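Local atomic coordinates of putative uncharacterized protein (Mycobacterium avium, PDB entry 2Z6V), a protein that is a sulfotransferase, STF9, of unknown function, which probably transfers a sulfuryl group to an acceptor substrate. Residues K35-R40 against N82-R87; A56-E61 against Q74-D79. All blocks are in the same frame, centred on the assembly; numbering follows the deposited sequence.

Contact 1 (K35-R40 against N82-R87); sequences KLAAQR and NALGRR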
ATOM      1  N   LYS A  35      -8.961  -6.215 -23.247  1.00 36.08           N
ATOM      2  CA  LYS A  35      -8.426  -6.594 -24.556  1.00 36.22           C
ATOM      3  C   LYS A  35      -7.004  -6.095 -24.758  1.00 34.98           C
ATOM      4  O   LYS A  35      -6.147  -6.822 -25.261  1.00 33.34           O
ATOM      5  CB  LYS A  35      -9.310  -6.062 -25.686  1.00 38.09           C
ATOM      6  CG  LYS A  35     -10.692  -6.679 -25.745  1.00 43.48           C
ATOM      7  CD  LYS A  35     -11.419  -6.233 -27.003  1.00 50.63           C
ATOM      8  CE  LYS A  35     -12.898  -6.612 -26.974  1.00 53.58           C
ATOM      9  NZ  LYS A  35     -13.634  -5.880 -25.896  1.00 56.81           N
ATOM     10  N   LEU A  36      -6.760  -4.849 -24.362  1.00 33.87           N
ATOM     11  CA  LEU A  36      -5.446  -4.246 -24.505  1.00 33.51           C
ATOM     12  C   LEU A  36      -4.424  -5.005 -23.655  1.00 35.05           C
ATOM     13  O   LEU A  36      -3.319  -5.309 -24.120  1.00 36.13           O
ATOM     14  CB  LEU A  36      -5.507  -2.772 -24.097  1.00 31.32           C
ATOM     15  CG  LEU A  36      -4.241  -1.927 -24.282  1.00 32.22           C
ATOM     16  CD1 LEU A  36      -3.751  -2.028 -25.723  1.00 27.24           C
ATOM     17  CD2 LEU A  36      -4.536  -0.476 -23.893  1.00 30.00           C
ATOM     18  N   ALA A  37      -4.797  -5.316 -22.416  1.00 33.67           N
ATOM     19  CA  ALA A  37      -3.919  -6.057 -21.513  1.00 32.02           C
ATOM     20  C   ALA A  37      -3.618  -7.448 -22.082  1.00 31.29           C
ATOM     21  O   ALA A  37      -2.509  -7.959 -21.945  1.00 30.81           O
ATOM     22  CB  ALA A  37      -4.570  -6.183 -20.135  1.00 29.88           C
ATOM     23  N   ALA A  38      -4.616  -8.055 -22.718  1.00 30.88           N
ATOM     24  CA  ALA A  38      -4.458  -9.376 -23.313  1.00 30.74           C
ATOM     25  C   ALA A  38      -3.535  -9.254 -24.516  1.00 31.81           C
ATOM     26  O   ALA A  38      -2.755 -10.151 -24.830  1.00 31.80           O
ATOM     27  CB  ALA A  38      -5.810  -9.906 -23.746  1.00 29.38           C
ATOM     28  N   GLN A  39      -3.637  -8.115 -25.181  1.00 34.35           N
ATOM     29  CA  GLN A  39      -2.841  -7.813 -26.355  1.00 36.22           C
ATOM     30  C   GLN A  39      -1.381  -7.691 -25.945  1.00 35.16           C
ATOM     31  O   GLN A  39      -0.525  -8.380 -26.493  1.00 36.78           O
ATOM     32  CB  GLN A  39      -3.340  -6.506 -26.956  1.00 41.01           C
ATOM     33  CG  GLN A  39      -2.873  -6.190 -28.347  1.00 48.72           C
ATOM     34  CD  GLN A  39      -3.577  -4.947 -28.887  1.00 56.14           C
ATOM     35  OE1 GLN A  39      -4.815  -4.901 -28.965  1.00 56.75           O
ATOM     36  NE2 GLN A  39      -2.794  -3.928 -29.250  1.00 57.82           N
ATOM     37  N   ARG A  40      -1.108  -6.830 -24.967  1.00 32.85           N
ATOM     38  CA  ARG A  40       0.250  -6.610 -24.475  1.00 32.81           C
ATOM     39  C   ARG A  40       0.905  -7.850 -23.885  1.00 33.81           C
ATOM     40  O   ARG A  40       2.023  -8.196 -24.258  1.00 36.55           O
ATOM     41  CB  ARG A  40       0.267  -5.497 -23.418  1.00 32.54           C
ATOM     42  CG  ARG A  40      -0.081  -4.119 -23.956  1.00 35.72           C
ATOM     43  CD  ARG A  40      -0.054  -3.057 -22.871  1.00 35.68           C
ATOM     44  NE  ARG A  40      -0.373  -1.729 -23.395  1.00 36.74           N
ATOM     45  CZ  ARG A  40      -0.464  -0.633 -22.648  1.00 38.27           C
ATOM     46  NH1 ARG A  40      -0.261  -0.695 -21.337  1.00 39.29           N
ATOM     47  NH2 ARG A  40      -0.766   0.530 -23.207  1.00 39.39           N
ATOM     48  N   ASN A  82      -1.813  -1.955 -17.308  1.00 28.71           N
ATOM     49  CA  ASN A  82      -0.638  -2.650 -16.786  1.00 29.64           C
ATOM     50  C   ASN A  82      -0.967  -3.477 -15.546  1.00 29.57           C
ATOM     51  O   ASN A  82      -0.469  -4.595 -15.391  1.00 29.71           O
ATOM     52  CB  ASN A  82       0.477  -1.657 -16.461  1.00 29.30           C
ATOM     53  CG  ASN A  82       1.068  -1.023 -17.708  1.00 31.15           C
ATOM     54  OD1 ASN A  82       1.190  -1.677 -18.745  1.00 32.31           O
ATOM     55  ND2 ASN A  82       1.452   0.246 -17.609  1.00 31.03           N
ATOM     56  N   ALA A  83      -1.809  -2.926 -14.673  1.00 28.20           N
ATOM     57  CA  ALA A  83      -2.210  -3.617 -13.458  1.00 27.66           C
ATOM     58  C   ALA A  83      -2.975  -4.889 -13.818  1.00 28.02           C
ATOM     59  O   ALA A  83      -2.709  -5.955 -13.265  1.00 27.56           O
ATOM     60  CB  ALA A  83      -3.081  -2.705 -12.590  1.00 25.91           C
ATOM     61  N   LEU A  84      -3.919  -4.771 -14.747  1.00 27.28           N
ATOM     62  CA  LEU A  84      -4.709  -5.916 -15.180  1.00 26.01           C
ATOM     63  C   LEU A  84      -3.831  -6.929 -15.907  1.00 25.19           C
ATOM     64  O   LEU A  84      -4.077  -8.137 -15.836  1.00 25.20           O
ATOM     65  CB  LEU A  84      -5.857  -5.462 -16.092  1.00 26.75           C
ATOM     66  CG  LEU A  84      -6.826  -6.560 -16.542  1.00 26.06           C
ATOM     67  CD1 LEU A  84      -7.426  -7.241 -15.320  1.00 25.27           C
ATOM     68  CD2 LEU A  84      -7.918  -5.958 -17.418  1.00 26.08           C
ATOM     69  N   GLY A  85      -2.805  -6.439 -16.597  1.00 24.52           N
ATOM     70  CA  GLY A  85      -1.900  -7.328 -17.306  1.00 25.78           C
ATOM     71  C   GLY A  85      -1.168  -8.236 -16.330  1.00 29.26           C
ATOM     72  O   GLY A  85      -0.921  -9.410 -16.627  1.00 29.44           O
ATOM     73  N   ARG A  86      -0.814  -7.692 -15.162  1.00 29.17           N
ATOM     74  CA  ARG A  86      -0.129  -8.468 -14.130  1.00 30.35           C
ATOM     75  C   ARG A  86      -1.043  -9.590 -13.672  1.00 31.03           C
ATOM     76  O   ARG A  86      -0.613 -10.732 -13.481  1.00 30.87           O
ATOM     77  CB  ARG A  86       0.218  -7.580 -12.939  1.00 28.73           C
ATOM     78  CG  ARG A  86       1.422  -6.717 -13.174  1.00 28.05           C
ATOM     79  CD  ARG A  86       1.321  -5.421 -12.420  1.00 25.23           C
ATOM     80  NE  ARG A  86       2.148  -4.436 -13.089  1.00 26.73           N
ATOM     81  CZ  ARG A  86       1.952  -3.129 -13.029  1.00 27.33           C
ATOM     82  NH1 ARG A  86       0.944  -2.636 -12.317  1.00 26.47           N
ATOM     83  NH2 ARG A  86       2.759  -2.320 -13.701  1.00 27.79           N
ATOM     84  N   ARG A  87      -2.313  -9.241 -13.492  1.00 31.29           N
ATOM     85  CA  ARG A  87      -3.333 -10.188 -13.070  1.00 31.74           C
ATOM     86  C   ARG A  87      -3.349 -11.336 -14.077  1.00 30.12           C
ATOM     87  O   ARG A  87      -3.406 -12.495 -13.697  1.00 30.53           O
ATOM     88  CB  ARG A  87      -4.688  -9.474 -13.027  1.00 33.53           C
ATOM     89  CG  ARG A  87      -5.869 -10.326 -12.609  1.00 33.66           C
ATOM     90  CD  ARG A  87      -5.772 -10.758 -11.178  1.00 32.37           C
ATOM     91  NE  ARG A  87      -7.003 -11.414 -10.752  1.00 34.39           N
ATOM     92  CZ  ARG A  87      -8.089 -10.778 -10.321  1.00 35.98           C
ATOM     93  NH1 ARG A  87      -8.110  -9.449 -10.252  1.00 34.46           N
ATOM     94  NH2 ARG A  87      -9.154 -11.475  -9.945  1.00 36.00           N
TER

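Contact 2 (A56-E61 against Q74-D79); sequences ALIVDE and QRVLDD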
ATOM      1  N   ALA A  56     -14.601  -0.899 -13.953  1.00 31.58           N
ATOM      2  CA  ALA A  56     -15.702  -0.222 -14.642  1.00 31.82           C
ATOM      3  C   ALA A  56     -16.005   1.146 -14.017  1.00 32.40           C
ATOM      4  O   ALA A  56     -16.345   2.093 -14.726  1.00 30.94           O
ATOM      5  CB  ALA A  56     -16.949  -1.095 -14.634  1.00 28.51           C
ATOM      6  N   LEU A  57     -15.882   1.244 -12.695  1.00 33.42           N
ATOM      7  CA  LEU A  57     -16.114   2.503 -11.994  1.00 33.87           C
ATOM      8  C   LEU A  57     -15.037   3.514 -12.373  1.00 35.50           C
ATOM      9  O   LEU A  57     -15.322   4.683 -12.638  1.00 35.31           O
ATOM     10  CB  LEU A  57     -16.069   2.286 -10.486  1.00 33.75           C
ATOM     11  CG  LEU A  57     -17.272   1.605  -9.845  1.00 35.49           C
ATOM     12  CD1 LEU A  57     -17.022   1.421  -8.352  1.00 34.43           C
ATOM     13  CD2 LEU A  57     -18.519   2.459 -10.081  1.00 35.22           C
ATOM     14  N   ILE A  58     -13.791   3.050 -12.384  1.00 36.45           N
ATOM     15  CA  ILE A  58     -12.654   3.896 -12.723  1.00 36.69           C
ATOM     16  C   ILE A  58     -12.790   4.415 -14.153  1.00 38.04           C
ATOM     17  O   ILE A  58     -12.691   5.617 -14.397  1.00 38.09           O
ATOM     18  CB  ILE A  58     -11.314   3.106 -12.581  1.00 34.05           C
ATOM     19  CG1 ILE A  58     -11.103   2.713 -11.118  1.00 34.12           C
ATOM     20  CG2 ILE A  58     -10.141   3.938 -13.084  1.00 30.72           C
ATOM     21  CD1 ILE A  58      -9.951   1.748 -10.888  1.00 34.07           C
ATOM     22  N   VAL A  59     -13.016   3.498 -15.087  1.00 39.37           N
ATOM     23  CA  VAL A  59     -13.153   3.837 -16.502  1.00 41.45           C
ATOM     24  C   VAL A  59     -14.302   4.798 -16.774  1.00 43.14           C
ATOM     25  O   VAL A  59     -14.159   5.754 -17.538  1.00 42.27           O
ATOM     26  CB  VAL A  59     -13.360   2.570 -17.349  1.00 40.91           C
ATOM     27  CG1 VAL A  59     -13.618   2.943 -18.794  1.00 39.70           C
ATOM     28  CG2 VAL A  59     -12.135   1.679 -17.236  1.00 41.50           C
ATOM     29  N   ASP A  60     -15.444   4.541 -16.150  1.00 45.11           N
ATOM     30  CA  ASP A  60     -16.603   5.390 -16.337  1.00 47.63           C
ATOM     31  C   ASP A  60     -16.294   6.830 -15.960  1.00 48.92           C
ATOM     32  O   ASP A  60     -16.780   7.768 -16.596  1.00 48.70           O
ATOM     33  CB  ASP A  60     -17.768   4.893 -15.489  1.00 49.61           C
ATOM     34  CG  ASP A  60     -19.008   5.733 -15.678  1.00 51.23           C
ATOM     35  OD1 ASP A  60     -19.505   5.788 -16.824  1.00 52.98           O
ATOM     36  OD2 ASP A  60     -19.477   6.342 -14.692  1.00 51.03           O
ATOM     37  N   GLU A  61     -15.477   7.001 -14.924  1.00 50.10           N
ATOM     38  CA  GLU A  61     -15.124   8.328 -14.458  1.00 51.07           C
ATOM     39  C   GLU A  61     -14.072   9.025 -15.316  1.00 51.38           C
ATOM     40  O   GLU A  61     -14.205  10.214 -15.597  1.00 51.97           O
ATOM     41  CB  GLU A  61     -14.656   8.274 -13.003  1.00 52.82           C
ATOM     42  CG  GLU A  61     -14.787   9.610 -12.292  1.00 58.08           C
ATOM     43  CD  GLU A  61     -14.630   9.501 -10.788  1.00 60.71           C
ATOM     44  OE1 GLU A  61     -15.052   8.470 -10.224  1.00 63.47           O
ATOM     45  OE2 GLU A  61     -14.103  10.452 -10.166  1.00 62.06           O
ATOM     46  N   GLN A  74      -5.359   9.154 -20.087  1.00 44.57           N
ATOM     47  CA  GLN A  74      -4.505   8.126 -20.664  1.00 45.68           C
ATOM     48  C   GLN A  74      -3.629   7.489 -19.601  1.00 44.01           C
ATOM     49  O   GLN A  74      -3.468   6.273 -19.565  1.00 44.70           O
ATOM     50  CB  GLN A  74      -3.630   8.720 -21.766  1.00 48.74           C
ATOM     51  CG  GLN A  74      -4.425   9.271 -22.937  1.00 56.20           C
ATOM     52  CD  GLN A  74      -3.538   9.867 -24.009  1.00 58.86           C
ATOM     53  OE1 GLN A  74      -2.768   9.156 -24.660  1.00 60.79           O
ATOM     54  NE2 GLN A  74      -3.635  11.181 -24.193  1.00 60.18           N
ATOM     55  N   ARG A  75      -3.060   8.317 -18.737  1.00 41.20           N
ATOM     56  CA  ARG A  75      -2.211   7.835 -17.661  1.00 40.37           C
ATOM     57  C   ARG A  75      -2.943   6.817 -16.762  1.00 40.19           C
ATOM     58  O   ARG A  75      -2.441   5.716 -16.516  1.00 39.30           O
ATOM     59  CB  ARG A  75      -1.732   9.032 -16.849  1.00 42.65           C
ATOM     60  CG  ARG A  75      -1.247   8.718 -15.461  1.00 47.98           C
ATOM     61  CD  ARG A  75       0.113   8.066 -15.422  1.00 50.09           C
ATOM     62  NE  ARG A  75       0.766   8.478 -14.183  1.00 57.42           N
ATOM     63  CZ  ARG A  75       1.647   7.754 -13.502  1.00 59.51           C
ATOM     64  NH1 ARG A  75       2.003   6.547 -13.930  1.00 60.68           N
ATOM     65  NH2 ARG A  75       2.162   8.239 -12.378  1.00 60.30           N
ATOM     66  N   VAL A  76      -4.131   7.177 -16.283  1.00 37.25           N
ATOM     67  CA  VAL A  76      -4.898   6.280 -15.435  1.00 35.96           C
ATOM     68  C   VAL A  76      -5.256   4.990 -16.162  1.00 36.02           C
ATOM     69  O   VAL A  76      -5.166   3.903 -15.589  1.00 37.02           O
ATOM     70  CB  VAL A  76      -6.202   6.930 -14.945  1.00 34.98           C
ATOM     71  CG1 VAL A  76      -6.967   5.950 -14.072  1.00 32.73           C
ATOM     72  CG2 VAL A  76      -5.891   8.190 -14.172  1.00 35.68           C
ATOM     73  N   LEU A  77      -5.671   5.106 -17.417  1.00 34.56           N
ATOM     74  CA  LEU A  77      -6.032   3.930 -18.196  1.00 34.23           C
ATOM     75  C   LEU A  77      -4.800   3.074 -18.490  1.00 34.54           C
ATOM     76  O   LEU A  77      -4.880   1.843 -18.537  1.00 34.38           O
ATOM     77  CB  LEU A  77      -6.713   4.346 -19.504  1.00 34.49           C
ATOM     78  CG  LEU A  77      -8.132   4.900 -19.354  1.00 35.06           C
ATOM     79  CD1 LEU A  77      -8.590   5.520 -20.670  1.00 32.53           C
ATOM     80  CD2 LEU A  77      -9.071   3.775 -18.923  1.00 33.95           C
ATOM     81  N   ASP A  78      -3.656   3.723 -18.682  1.00 33.85           N
ATOM     82  CA  ASP A  78      -2.425   2.993 -18.949  1.00 33.94           C
ATOM     83  C   ASP A  78      -2.020   2.196 -17.706  1.00 33.00           C
ATOM     84  O   ASP A  78      -1.576   1.047 -17.806  1.00 31.06           O
ATOM     85  CB  ASP A  78      -1.296   3.950 -19.339  1.00 33.82           C
ATOM     86  CG  ASP A  78      -0.062   3.214 -19.831  1.00 35.85           C
ATOM     87  OD1 ASP A  78      -0.193   2.417 -20.789  1.00 36.43           O
ATOM     88  OD2 ASP A  78       1.034   3.424 -19.259  1.00 37.00           O
ATOM     89  N   ASP A  79      -2.177   2.808 -16.537  1.00 31.44           N
ATOM     90  CA  ASP A  79      -1.838   2.132 -15.294  1.00 31.99           C
ATOM     91  C   ASP A  79      -2.795   0.961 -15.030  1.00 31.47           C
ATOM     92  O   ASP A  79      -2.378  -0.104 -14.572  1.00 28.39           O
ATOM     93  CB  ASP A  79      -1.874   3.121 -14.118  1.00 32.76           C
ATOM     94  CG  ASP A  79      -0.689   4.080 -14.121  1.00 34.48           C
ATOM     95  OD1 ASP A  79       0.436   3.638 -14.437  1.00 36.44           O
ATOM     96  OD2 ASP A  79      -0.871   5.272 -13.793  1.00 35.71           O
TER

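Contact 1 (K35-R40 against N82-R87)
A close helix-helix crossing, small in area and built round Ala37 and Gly85, joins helix 30-41 to helix 70-96 in the N-terminal helical part of the chain. The segment axes approach to 8.6 Å at a signed crossing angle of -62°, and only 170 Å² is buried. Gly85, which has no side chain, is the residue nearest Ala37, with their CA atoms 4.8 Å apart. The methyl of Ala37 packs on this bare backbone, its CB 4.0 Å from Gly85 N, and it also meets the branch point of Leu84, with CB 4.3 Å from Leu84 CG. At the edge of the crossing Arg40 adds a polar contact. Its chain is fully extended from CG to NE and brings NH1 within 3.1 Å of Asn82 OD1. That hydrogen bond is weak, bent to 121° at the hydrogen, although OD1 sits near the guanidinium plane; the guanidinium and amide planes are turned 38° apart. The stronger partner of Arg40 is Asp78, one turn earlier on helix 70-96, which forms a salt bridge with NH2. Thr81 and Leu88 of the same helix also touch Ala37, while Trp51 of helix 50-64 packs on Leu84.

Contact 2 (A56-E61 against Q74-D79)
Ile58 meets Val76 and Val59 meets Leu77, the two apolar pairs through which residues 56-61 and 74-79 touch. In the first pair a single methyl from each residue does the touching: Ile58 CG2 lies 3.9 Å from Val76 CG1. Both of these methyls stand opposite the backbone N of their own residue (chi1 180° for Val76), and both CB atoms are directed at the partner helix. In the second pair Val59 CG2 meets Leu77 CD2 at 4.1 Å, the two side chains crossing at about a right angle. Leu77 covers the gap by reach, since its CB does not aim at the other helix; chi2 of 169° sets CD1 anti to CA and turns the other methyl, CD2, to Val59. The backbones stay well separated, as the CA atoms of Val59 and Leu77 are 7.3 Å apart and those of Ile58 and Val76 8.6 Å. With methyl-to-methyl approaches on both sides and no hydrogen bond between the segments, this is apolar side-chain packing, burying a modest 116 Å². The two helices are consecutive in the chain, joined by a short connection. On helix 70-96, Leu77 O accepts a hydrogen bond from Thr81 OG1. Farther out, Val62, one turn beyond Ile58, touches both Val76 and Leu77 and so extends the apolar seam along helix 50-64. Beyond Ile58 lie Trp204 in a loop and Tyr213 of helix 212-219, while Arg75 rests on Leu292 and Val293 of helix 287-293.

In the fold
Both contacts use helix 70-96, contact 2 near its start and contact 1 farther along, where helix 50-64 and helix 30-41 respectively pack on it; their centres are 13 Å apart. All four touching residues of contact 2 are buried and apolar. Contact 1 is mixed: three buried residues form its interior, and a partly exposed polar pair lies at its margin. The backbones differ as well, being nearly in touch at contact 1 but held apart by branched side chains at contact 2. The charge pair of Arg40 with Asp78 ties the two together, since each contact contributes one member. Neither contact includes a strand of the central parallel sheet.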